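Local coordinates for hemin degrading factor (Pseudomonas aeruginosa, PDB 4MF9), which binds heme and probably takes part both in its intracellular trafficking and in its degradation, at residues L82-E86 with H87-E91; V155-A158 with E159-V163; R242-N245 with G246-A249; N290-P294 with E295-H299. All coordinates share one frame; numbering follows the deposited sequence.

Interaction 1 of 4, residues L82-E86 with H87-E91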
loop_
_atom_site.group_PDB
_atom_site.type_symbol
_atom_site.label_atom_id
_atom_site.label_comp_id
_atom_site.label_asym_id
_atom_site.label_seq_id
_atom_site.Cartn_x
_atom_site.Cartn_y
_atom_site.Cartn_z
ATOM N N LEU A 82 -6.437 -3.143 -4.320
ATOM C CA LEU A 82 -6.507 -2.761 -2.909
ATOM C C LEU A 82 -5.173 -3.007 -2.240
ATOM O O LEU A 82 -4.715 -4.146 -2.143
ATOM C CB LEU A 82 -7.598 -3.545 -2.171
ATOM C CG LEU A 82 -8.186 -3.034 -0.840
ATOM C CD1 LEU A 82 -9.471 -3.824 -0.526
ATOM C CD2 LEU A 82 -7.229 -3.144 0.334
ATOM N N THR A 83 -4.550 -1.932 -1.762
ATOM C CA THR A 83 -3.291 -2.043 -1.037
ATOM C C THR A 83 -3.409 -1.229 0.234
ATOM O O THR A 83 -3.901 -0.112 0.193
ATOM C CB THR A 83 -2.152 -1.474 -1.870
ATOM O OG1 THR A 83 -2.065 -2.219 -3.089
ATOM C CG2 THR A 83 -0.845 -1.545 -1.113
ATOM N N ARG A 84 -2.976 -1.784 1.361
ATOM C CA ARG A 84 -3.109 -1.081 2.628
ATOM C C ARG A 84 -1.954 -1.377 3.558
ATOM O O ARG A 84 -1.147 -2.276 3.326
ATOM C CB ARG A 84 -4.422 -1.483 3.332
ATOM C CG ARG A 84 -4.400 -2.927 3.841
ATOM C CD ARG A 84 -5.573 -3.250 4.736
ATOM N NE ARG A 84 -5.575 -2.437 5.947
ATOM C CZ ARG A 84 -6.640 -2.268 6.725
ATOM N NH1 ARG A 84 -7.794 -2.860 6.420
ATOM N NH2 ARG A 84 -6.553 -1.506 7.805
ATOM N N ASN A 85 -1.881 -0.596 4.622
ATOM C CA ASN A 85 -1.078 -0.947 5.771
ATOM C C ASN A 85 -2.040 -0.920 6.950
ATOM O O ASN A 85 -3.252 -0.937 6.749
ATOM C CB ASN A 85 0.086 0.034 5.938
ATOM C CG ASN A 85 -0.359 1.485 5.836
ATOM O OD1 ASN A 85 -1.135 1.955 6.659
ATOM N ND2 ASN A 85 0.132 2.197 4.825
ATOM N N GLU A 86 -1.580 -0.864 8.156
ATOM C CA GLU A 86 -2.445 -0.943 9.293
ATOM C C GLU A 86 -3.430 0.201 9.344
ATOM O O GLU A 86 -4.549 -0.032 9.625
ATOM C CB GLU A 86 -1.664 -1.074 10.566
ATOM C CG GLU A 86 -2.504 -1.282 11.790
ATOM C CD GLU A 86 -3.237 -2.600 11.797
ATOM O OE1 GLU A 86 -4.309 -2.665 12.349
ATOM O OE2 GLU A 86 -2.735 -3.589 11.265
ATOM N N HIS A 87 -2.996 1.411 8.999
ATOM C CA HIS A 87 -3.855 2.590 9.204
ATOM C C HIS A 87 -4.425 3.267 7.971
ATOM O O HIS A 87 -5.174 4.238 8.089
ATOM C CB HIS A 87 -3.131 3.618 10.069
ATOM C CG HIS A 87 -2.825 3.106 11.435
ATOM N ND1 HIS A 87 -3.816 2.737 12.321
ATOM C CD2 HIS A 87 -1.649 2.840 12.046
ATOM C CE1 HIS A 87 -3.259 2.291 13.433
ATOM N NE2 HIS A 87 -1.947 2.345 13.291
ATOM N N CYS A 88 -4.084 2.762 6.792
ATOM C CA CYS A 88 -4.549 3.404 5.573
ATOM C C CYS A 88 -4.784 2.405 4.457
ATOM O O CYS A 88 -3.931 1.565 4.168
ATOM C CB CYS A 88 -3.560 4.490 5.134
ATOM S SG CYS A 88 -4.179 5.592 3.859
ATOM N N VAL A 89 -5.954 2.520 3.838
ATOM C CA VAL A 89 -6.360 1.670 2.731
ATOM C C VAL A 89 -6.512 2.480 1.452
ATOM O O VAL A 89 -7.223 3.487 1.423
ATOM C CB VAL A 89 -7.721 1.012 3.012
ATOM C CG1 VAL A 89 -8.134 0.161 1.831
ATOM C CG2 VAL A 89 -7.664 0.197 4.297
ATOM N N HIS A 90 -5.862 2.006 0.393
ATOM C CA HIS A 90 -5.872 2.649 -0.913
ATOM C C HIS A 90 -6.637 1.743 -1.907
ATOM O O HIS A 90 -6.236 0.595 -2.144
ATOM C CB HIS A 90 -4.407 2.811 -1.335
ATOM C CG HIS A 90 -4.161 3.824 -2.412
ATOM N ND1 HIS A 90 -4.624 3.677 -3.701
ATOM C CD2 HIS A 90 -3.411 4.951 -2.407
ATOM C CE1 HIS A 90 -4.201 4.690 -4.438
ATOM N NE2 HIS A 90 -3.469 5.480 -3.675
ATOM N N GLU A 91 -7.722 2.211 -2.479
ATOM C CA GLU A 91 -8.467 1.484 -3.489
ATOM C C GLU A 91 -8.534 2.227 -4.786
ATOM O O GLU A 91 -9.151 3.251 -4.872
ATOM C CB GLU A 91 -9.899 1.119 -3.035
ATOM C CG GLU A 91 -9.970 0.271 -1.820
ATOM C CD GLU A 91 -11.367 -0.060 -1.298
ATOM O OE1 GLU A 91 -12.358 0.156 -1.910
ATOM O OE2 GLU A 91 -11.389 -0.610 -0.260
HETATM O O HOH W 1 -0.435 2.329 9.037
HETATM O O HOH W 2 -6.316 1.202 11.934
#
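Arg84 lays the face of its guanidinium group over a methyl of Val89, whose CG2 comes within 3.6 Å of CZ near the middle of the flat group. Leu82 continues this packed side of an antiparallel hairpin: its CD2 meets Val89 CG1 at 3.7 Å, and its CG runs alongside CG of Glu91, both side chains pointing the same way. Arginine suits the place because its flat face tolerates a methyl while its N-H groups serve the turn. NE gives a nearly straight bond (173°) to Asn85 O at 2.9 Å, and NH2 donates to Glu86 O at 3.1 Å, arriving from above that carbonyl's plane. A bend at chi3 (-63°) folds the chain back to these two acceptors, and because both lie in the guanidinium plane they hold its rotation. Thr83 and His90 form the hydrogen-bonded pair, exchanging two backbone bonds. At the turn, Asn85 OD1 accepts from His87 N at 3.0 Å and weakly from Cys88 N, a short side chain that reaches the turn's N-H groups.

The solvent end is looser. Glu86 CG hovers over the face of the His87 ring, 4.0 Å from its centroid, and one water bridges Glu86 O and His87 ND1; the Glu86 carboxylate reaches out to a salt bridge with Arg37. Asn85 ND2 donates to Ile333 O and Gly267 O. On the other face of the hairpin from Val89, Thr83 and His90 both hydrogen-bond Gln273 of strand 271-277. Strand 78-84 has strand 151-157 as its other neighbour, and strand 88-93 has strand 296-301.

Interaction 2 of 4, residues V155-A158 with E159-V163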
loop_
_atom_site.group_PDB
_atom_site.type_symbol
_atom_site.label_atom_id
_atom_site.label_comp_id
_atom_site.label_asym_id
_atom_site.label_seq_id
_atom_site.Cartn_x
_atom_site.Cartn_y
_atom_site.Cartn_z
ATOM N N VAL A 155 -6.586 -7.817 -5.774
ATOM C CA VAL A 155 -7.291 -7.232 -6.904
ATOM C C VAL A 155 -8.679 -7.832 -7.050
ATOM O O VAL A 155 -8.854 -9.056 -7.087
ATOM C CB VAL A 155 -6.444 -7.171 -8.230
ATOM C CG1 VAL A 155 -4.966 -7.498 -7.982
ATOM C CG2 VAL A 155 -7.015 -7.994 -9.320
ATOM N N PHE A 156 -9.667 -6.946 -7.068
ATOM C CA PHE A 156 -11.060 -7.353 -7.051
ATOM C C PHE A 156 -11.692 -7.147 -8.411
ATOM O O PHE A 156 -11.524 -6.096 -9.028
ATOM C CB PHE A 156 -11.820 -6.552 -5.990
ATOM C CG PHE A 156 -11.624 -7.065 -4.593
ATOM C CD1 PHE A 156 -10.503 -6.697 -3.856
ATOM C CD2 PHE A 156 -12.556 -7.923 -4.015
ATOM C CE1 PHE A 156 -10.314 -7.178 -2.566
ATOM C CE2 PHE A 156 -12.375 -8.396 -2.727
ATOM C CZ PHE A 156 -11.252 -8.023 -2.000
ATOM N N LEU A 157 -12.411 -8.156 -8.894
ATOM C CA LEU A 157 -13.229 -7.955 -10.081
ATOM C C LEU A 157 -14.399 -7.024 -9.733
ATOM O O LEU A 157 -14.963 -7.096 -8.643
ATOM C CB LEU A 157 -13.714 -9.285 -10.657
ATOM C CG LEU A 157 -12.803 -9.973 -11.673
ATOM C CD1 LEU A 157 -11.566 -10.599 -11.019
ATOM C CD2 LEU A 157 -13.604 -11.013 -12.446
ATOM N N ALA A 158 -14.769 -6.161 -10.630
ATOM C CA ALA A 158 -15.874 -5.292 -10.376
ATOM C C ALA A 158 -16.906 -5.332 -11.493
ATOM O O ALA A 158 -16.891 -6.211 -12.284
ATOM C CB ALA A 158 -15.401 -3.905 -10.088
ATOM N N GLU A 159 -17.739 -4.350 -11.502
ATOM C CA GLU A 159 -18.927 -4.284 -12.315
ATOM C C GLU A 159 -18.544 -4.485 -13.767
ATOM O O GLU A 159 -19.250 -5.127 -14.501
ATOM C CB GLU A 159 -19.406 -2.859 -12.140
ATOM C CG GLU A 159 -19.870 -2.490 -10.755
ATOM C CD GLU A 159 -18.823 -1.950 -9.784
ATOM O OE1 GLU A 159 -19.167 -1.892 -8.604
ATOM O OE2 GLU A 159 -17.683 -1.598 -10.137
ATOM N N ALA A 160 -17.377 -3.977 -14.137
ATOM C CA ALA A 160 -16.901 -3.784 -15.506
ATOM C C ALA A 160 -15.771 -4.733 -15.910
ATOM O O ALA A 160 -15.149 -4.552 -16.962
ATOM C CB ALA A 160 -16.470 -2.340 -15.711
ATOM N N SER A 161 -15.492 -5.732 -15.074
ATOM C CA SER A 161 -14.453 -6.714 -15.388
ATOM C C SER A 161 -14.928 -7.708 -16.441
ATOM O O SER A 161 -16.122 -7.973 -16.549
ATOM C CB SER A 161 -14.032 -7.476 -14.131
ATOM O OG SER A 161 -13.600 -6.599 -13.106
ATOM N N ASP A 162 -13.992 -8.309 -17.155
ATOM C CA ASP A 162 -14.340 -9.336 -18.129
ATOM C C ASP A 162 -14.474 -10.678 -17.433
ATOM O O ASP A 162 -13.584 -11.460 -17.351
ATOM C CB ASP A 162 -13.339 -9.430 -19.268
ATOM C CG ASP A 162 -13.676 -10.536 -20.245
ATOM O OD1 ASP A 162 -14.778 -11.035 -20.186
ATOM O OD2 ASP A 162 -12.847 -10.916 -21.038
ATOM N N VAL A 163 -15.659 -10.984 -16.963
ATOM C CA VAL A 163 -15.853 -12.147 -16.136
ATOM C C VAL A 163 -15.424 -13.422 -16.828
ATOM O O VAL A 163 -15.038 -14.331 -16.204
ATOM C CB VAL A 163 -17.290 -12.215 -15.591
ATOM C CG1 VAL A 163 -17.424 -13.255 -14.516
ATOM C CG2 VAL A 163 -17.707 -10.855 -15.060
#
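Ser161 OG is held by two partners: it accepts the backbone N-H of Ala158 at 2.8 Å (angle 160°) and also hydrogen-bonds Pro78 O, a carbonyl that it can only serve as donor. Serine suits this buried spot, since a single small hydroxyl can satisfy one N-H and one C=O at once. With OG swung beside its own backbone N (chi1 -56°), the side chain turns back toward the strand just left behind. Between the same two residues a second bond closes a type I beta turn from Ala158 to Ser161: Ser161 N donates to Ala158 O over 3.2 Å, nearly straight at its hydrogen, though the donor stands well above the carbonyl plane. The turn is thus held by a side-chain bond and a backbone bond together. Glu159 N, by contrast, is buried here without a partner in the model.

Around this polar pair the packing is modest. Leu157 sets its CG against Ser161 CB at 3.7 Å, and its CA lies 3.3 Å from Ser161 OG. On the exposed side, Glu159 bends at chi2 (89°), which brings OE2 back close to Ala158 CB, 3.2 Å away, where alanine's methyl is all there is to meet it. Asp162 then centres an inverse gamma turn, and its OD1 accepts from Arg164 N.

The segment carries the chain off strand 151-157, which lies between strands 138-146 and 78-84, and leads it toward helix 166-173. A backbone bond between Asp162 and Leu76, and Leu157 packing on Leu76, anchor the loop to the approach to strand 78-84.

Interaction 3 of 4, residues R242-N245 with G246-A249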
loop_
_atom_site.group_PDB
_atom_site.type_symbol
_atom_site.label_atom_id
_atom_site.label_comp_id
_atom_site.label_asym_id
_atom_site.label_seq_id
_atom_site.Cartn_x
_atom_site.Cartn_y
_atom_site.Cartn_z
ATOM N N ARG A 242 8.266 18.875 11.454
ATOM C CA ARG A 242 7.066 18.218 11.995
ATOM C C ARG A 242 5.830 19.110 11.956
ATOM O O ARG A 242 5.917 20.258 12.205
ATOM C CB ARG A 242 7.312 17.671 13.376
ATOM C CG ARG A 242 6.562 16.400 13.727
ATOM C CD ARG A 242 7.055 15.915 15.056
ATOM N NE ARG A 242 6.391 14.770 15.585
ATOM C CZ ARG A 242 5.566 14.803 16.607
ATOM N NH1 ARG A 242 5.300 15.938 17.165
ATOM N NH2 ARG A 242 4.984 13.724 17.057
ATOM N N LEU A 243 4.702 18.521 11.642
ATOM C CA LEU A 243 3.426 19.216 11.539
ATOM C C LEU A 243 2.395 18.673 12.527
ATOM O O LEU A 243 2.491 17.528 12.989
ATOM C CB LEU A 243 2.862 19.081 10.126
ATOM C CG LEU A 243 3.762 19.535 8.988
ATOM C CD1 LEU A 243 3.138 19.167 7.651
ATOM C CD2 LEU A 243 4.047 21.039 9.070
ATOM N N ASP A 244 1.399 19.475 12.843
ATOM C CA ASP A 244 0.343 19.010 13.705
ATOM C C ASP A 244 -0.349 17.846 12.963
ATOM O O ASP A 244 -0.680 17.975 11.881
ATOM C CB ASP A 244 -0.644 20.128 13.946
ATOM C CG ASP A 244 -1.765 19.713 14.847
ATOM O OD1 ASP A 244 -1.673 20.003 16.027
ATOM O OD2 ASP A 244 -2.695 19.124 14.363
ATOM N N ASN A 245 -0.516 16.733 13.624
ATOM C CA ASN A 245 -1.078 15.544 12.994
ATOM C C ASN A 245 -2.405 15.770 12.287
ATOM O O ASN A 245 -2.716 15.088 11.308
ATOM C CB ASN A 245 -1.213 14.424 14.017
ATOM C CG ASN A 245 0.119 13.832 14.398
ATOM O OD1 ASN A 245 1.101 13.951 13.660
ATOM N ND2 ASN A 245 0.167 13.181 15.553
ATOM N N GLY A 246 -3.189 16.728 12.781
ATOM C CA GLY A 246 -4.501 16.984 12.216
ATOM C C GLY A 246 -4.446 17.752 10.912
ATOM O O GLY A 246 -5.458 17.914 10.239
ATOM N N ASP A 247 -3.291 18.305 10.570
ATOM C CA ASP A 247 -3.126 19.046 9.321
ATOM C C ASP A 247 -3.334 18.194 8.054
ATOM O O ASP A 247 -3.697 18.710 7.052
ATOM C CB ASP A 247 -1.786 19.820 9.271
ATOM C CG ASP A 247 -1.787 21.092 10.125
ATOM O OD1 ASP A 247 -2.835 21.412 10.648
ATOM O OD2 ASP A 247 -0.765 21.765 10.256
ATOM N N LEU A 248 -2.979 16.914 8.099
ATOM C CA LEU A 248 -3.055 16.087 6.901
ATOM C C LEU A 248 -4.456 16.070 6.286
ATOM O O LEU A 248 -4.601 16.246 5.078
ATOM C CB LEU A 248 -2.570 14.664 7.189
ATOM C CG LEU A 248 -2.670 13.681 6.018
ATOM C CD1 LEU A 248 -1.850 14.107 4.811
ATOM C CD2 LEU A 248 -2.263 12.321 6.494
ATOM N N ALA A 249 -5.486 15.892 7.110
ATOM C CA ALA A 249 -6.869 15.919 6.622
ATOM C C ALA A 249 -7.227 17.283 6.027
ATOM O O ALA A 249 -7.947 17.381 5.026
ATOM C CB ALA A 249 -7.835 15.570 7.752
HETATM O O HOH W 3 -4.710 20.549 12.446
HETATM O O HOH W 4 -5.125 14.471 9.679
#
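Asp244 and Asp247 bracket a type I beta turn, closed by Asp247 N donating to Asp244 O at 2.9 Å with the donor well above the carbonyl plane. The Asp244 side chain adds a second bond to the same turn: OD2 accepts from Gly246 N at 2.9 Å (147°), met on the anti side and 33° out of the carboxylate plane. Its extended first torsion (chi1 -180°) swings the carboxylate forward over the turn, the geometry of an Asx turn. This capping bond marks the passage from edge strand 240-243 into helix 247-258, where N-H groups point backward without helical acceptors. An acid is apt here, for its negative charge would probably be stabilised by the helix's first turn. Gly246 fits closely beside OD2, having no side chain to place there. The two carboxylates approach, with Asp244 OD2 and Asp247 OD1 4.4 Å apart, and one water donates to both, at 3.1 Å and 2.7 Å respectively, probably easing the like charges. Another water bridges the backbone, donating to Asn245 O and accepting from Ala249 N. Asn245 ND2 donates to Ala306 O, while Leu248 packs inward on Leu308, Val334 and Leu336 of the sheet.

Interaction 4 of 4, residues N290-P294 with E295-H299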
loop_
_atom_site.group_PDB
_atom_site.type_symbol
_atom_site.label_atom_id
_atom_site.label_comp_id
_atom_site.label_asym_id
_atom_site.label_seq_id
_atom_site.Cartn_x
_atom_site.Cartn_y
_atom_site.Cartn_z
ATOM N N ASN A 290 -11.866 9.990 4.814
ATOM C CA ASN A 290 -12.063 9.233 3.589
ATOM C C ASN A 290 -12.072 10.068 2.324
ATOM O O ASN A 290 -12.654 11.152 2.289
ATOM C CB ASN A 290 -13.382 8.429 3.667
ATOM C CG ASN A 290 -13.481 7.597 4.924
ATOM O OD1 ASN A 290 -12.900 6.507 5.012
ATOM N ND2 ASN A 290 -14.233 8.095 5.911
ATOM N N VAL A 291 -11.414 9.557 1.287
ATOM C CA VAL A 291 -11.600 10.062 -0.071
ATOM C C VAL A 291 -12.584 9.108 -0.733
ATOM O O VAL A 291 -12.401 7.892 -0.665
ATOM C CB VAL A 291 -10.278 10.104 -0.857
ATOM C CG1 VAL A 291 -10.520 10.513 -2.307
ATOM C CG2 VAL A 291 -9.317 11.073 -0.199
ATOM N N LEU A 292 -13.581 9.633 -1.421
ATOM C CA LEU A 292 -14.634 8.794 -1.953
ATOM C C LEU A 292 -15.065 9.139 -3.333
ATOM O O LEU A 292 -16.168 9.513 -3.592
ATOM C CB LEU A 292 -15.818 8.805 -1.016
ATOM C CG LEU A 292 -15.561 8.320 0.370
ATOM C CD1 LEU A 292 -16.736 8.754 1.192
ATOM C CD2 LEU A 292 -15.391 6.831 0.403
ATOM N N ASP A 293 -14.146 9.018 -4.227
ATOM C CA ASP A 293 -14.365 9.420 -5.611
ATOM C C ASP A 293 -14.662 8.198 -6.480
ATOM O O ASP A 293 -14.340 7.065 -6.095
ATOM C CB ASP A 293 -13.138 10.177 -6.137
ATOM C CG ASP A 293 -13.012 11.569 -5.539
ATOM O OD1 ASP A 293 -14.046 12.165 -5.193
ATOM O OD2 ASP A 293 -11.877 12.070 -5.413
ATOM N N PRO A 294 -15.154 8.425 -7.673
ATOM C CA PRO A 294 -15.605 7.315 -8.486
ATOM C C PRO A 294 -14.485 6.286 -8.723
ATOM O O PRO A 294 -14.710 5.141 -8.485
ATOM C CB PRO A 294 -15.967 8.007 -9.776
ATOM C CG PRO A 294 -16.429 9.355 -9.348
ATOM C CD PRO A 294 -15.987 9.594 -7.935
ATOM N N GLU A 295 -13.307 6.690 -9.146
ATOM C CA GLU A 295 -12.233 5.755 -9.393
ATOM C C GLU A 295 -11.220 5.571 -8.265
ATOM O O GLU A 295 -10.327 4.818 -8.395
ATOM C CB GLU A 295 -11.564 6.049 -10.709
ATOM C CG GLU A 295 -12.505 6.302 -11.854
ATOM C CD GLU A 295 -13.295 5.056 -12.298
ATOM O OE1 GLU A 295 -12.726 3.991 -12.413
ATOM O OE2 GLU A 295 -14.496 5.156 -12.603
ATOM N N PHE A 296 -11.409 6.247 -7.165
ATOM C CA PHE A 296 -10.421 6.244 -6.090
ATOM C C PHE A 296 -11.058 6.399 -4.717
ATOM O O PHE A 296 -11.729 7.397 -4.440
ATOM C CB PHE A 296 -9.429 7.396 -6.309
ATOM C CG PHE A 296 -8.409 7.557 -5.205
ATOM C CD1 PHE A 296 -7.650 6.479 -4.780
ATOM C CD2 PHE A 296 -8.169 8.814 -4.634
ATOM C CE1 PHE A 296 -6.694 6.635 -3.784
ATOM C CE2 PHE A 296 -7.230 8.975 -3.637
ATOM C CZ PHE A 296 -6.475 7.892 -3.215
ATOM N N ASN A 297 -10.847 5.446 -3.844
ATOM C CA ASN A 297 -11.234 5.558 -2.470
ATOM C C ASN A 297 -10.046 5.431 -1.535
ATOM O O ASN A 297 -9.161 4.685 -1.794
ATOM C CB ASN A 297 -12.257 4.509 -2.103
ATOM C CG ASN A 297 -13.656 4.839 -2.568
ATOM O OD1 ASN A 297 -13.881 5.743 -3.308
ATOM N ND2 ASN A 297 -14.589 4.109 -2.076
ATOM N N LEU A 298 -10.006 6.205 -0.494
ATOM C CA LEU A 298 -8.918 6.170 0.445
ATOM C C LEU A 298 -9.530 6.174 1.825
ATOM O O LEU A 298 -10.346 6.987 2.092
ATOM C CB LEU A 298 -8.009 7.385 0.220
ATOM C CG LEU A 298 -6.822 7.537 1.158
ATOM C CD1 LEU A 298 -5.700 6.657 0.681
ATOM C CD2 LEU A 298 -6.340 8.970 1.371
ATOM N N HIS A 299 -9.081 5.314 2.700
ATOM C CA HIS A 299 -9.603 5.242 4.048
ATOM C C HIS A 299 -8.449 5.368 5.033
ATOM O O HIS A 299 -7.629 4.449 5.170
ATOM C CB HIS A 299 -10.400 3.932 4.246
ATOM C CG HIS A 299 -11.464 3.714 3.212
ATOM N ND1 HIS A 299 -12.554 4.545 3.072
ATOM C CD2 HIS A 299 -11.603 2.756 2.261
ATOM C CE1 HIS A 299 -13.317 4.114 2.083
ATOM N NE2 HIS A 299 -12.757 3.030 1.571
#
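His299 ND1 donates to Asn290 OD1 at 2.8 Å, with an angle of 164°, across a non-hydrogen-bonded pair of two antiparallel strands. The acceptor lies in the imidazole plane, while the donor is tilted from the amide's carbonyl plane, and the two flat groups stand 64° apart. Both side chains fold beside their own backbone N (chi1 of Asn290 -52°, that of His299 almost the same), which leans them toward one another above the same face of the sheet. As the donor, ND1 carries a hydrogen. Asparagine suits its position because the other end of the amide is employed too: ND2 bonds Lys283 O on the next strand.

Next to this pair, Val291 and Leu298 exchange backbone bonds of 2.9 Å each, N to O in both directions. Their branched side chains meet on the opposite face, CB to CB at 3.7 Å, and Val291 CG1 lies 3.7 Å from Phe296 CD2. Val291 thus touches both Leu298 and Phe296, crossing each obliquely. On the face of Asn290, Leu292 CD2 comes up to His299 CE1 at 3.8 Å, the side chains meeting at about a right angle. Phe296 goes on to stack on the ring of His275, and the Asp293 carboxylate accepts from the backbone N of Cys280 and of Asn281.

Pro294 and Glu295 lie at the reversal, where a proline is apt because its ring restricts phi. The whole is a beta hairpin, strands 288-293 and 296-301 turning at Pro294 and Glu295, set in the second HemS/ChuX family region.

From the N terminus, interaction 1 closes the hairpin of strands 78-84 and 88-93; interaction 2 then turns the chain off strand 151-157, the other neighbour of strand 78-84, and Leu82 of interaction 1 packs on Phe156 there. Interaction 3 leads from the edge strand of the other sheet into helix 247-258, and interaction 4 closes the hairpin of strands 288-293 and 296-301. All four follow in series, so none nests in or crosses another. Interactions 1 and 4 meet edge to edge: probable backbone bonds between Val89 and His299 and between Glu91 and Asn297 fuse the two hairpins, joining both family regions in one continuous antiparallel sheet.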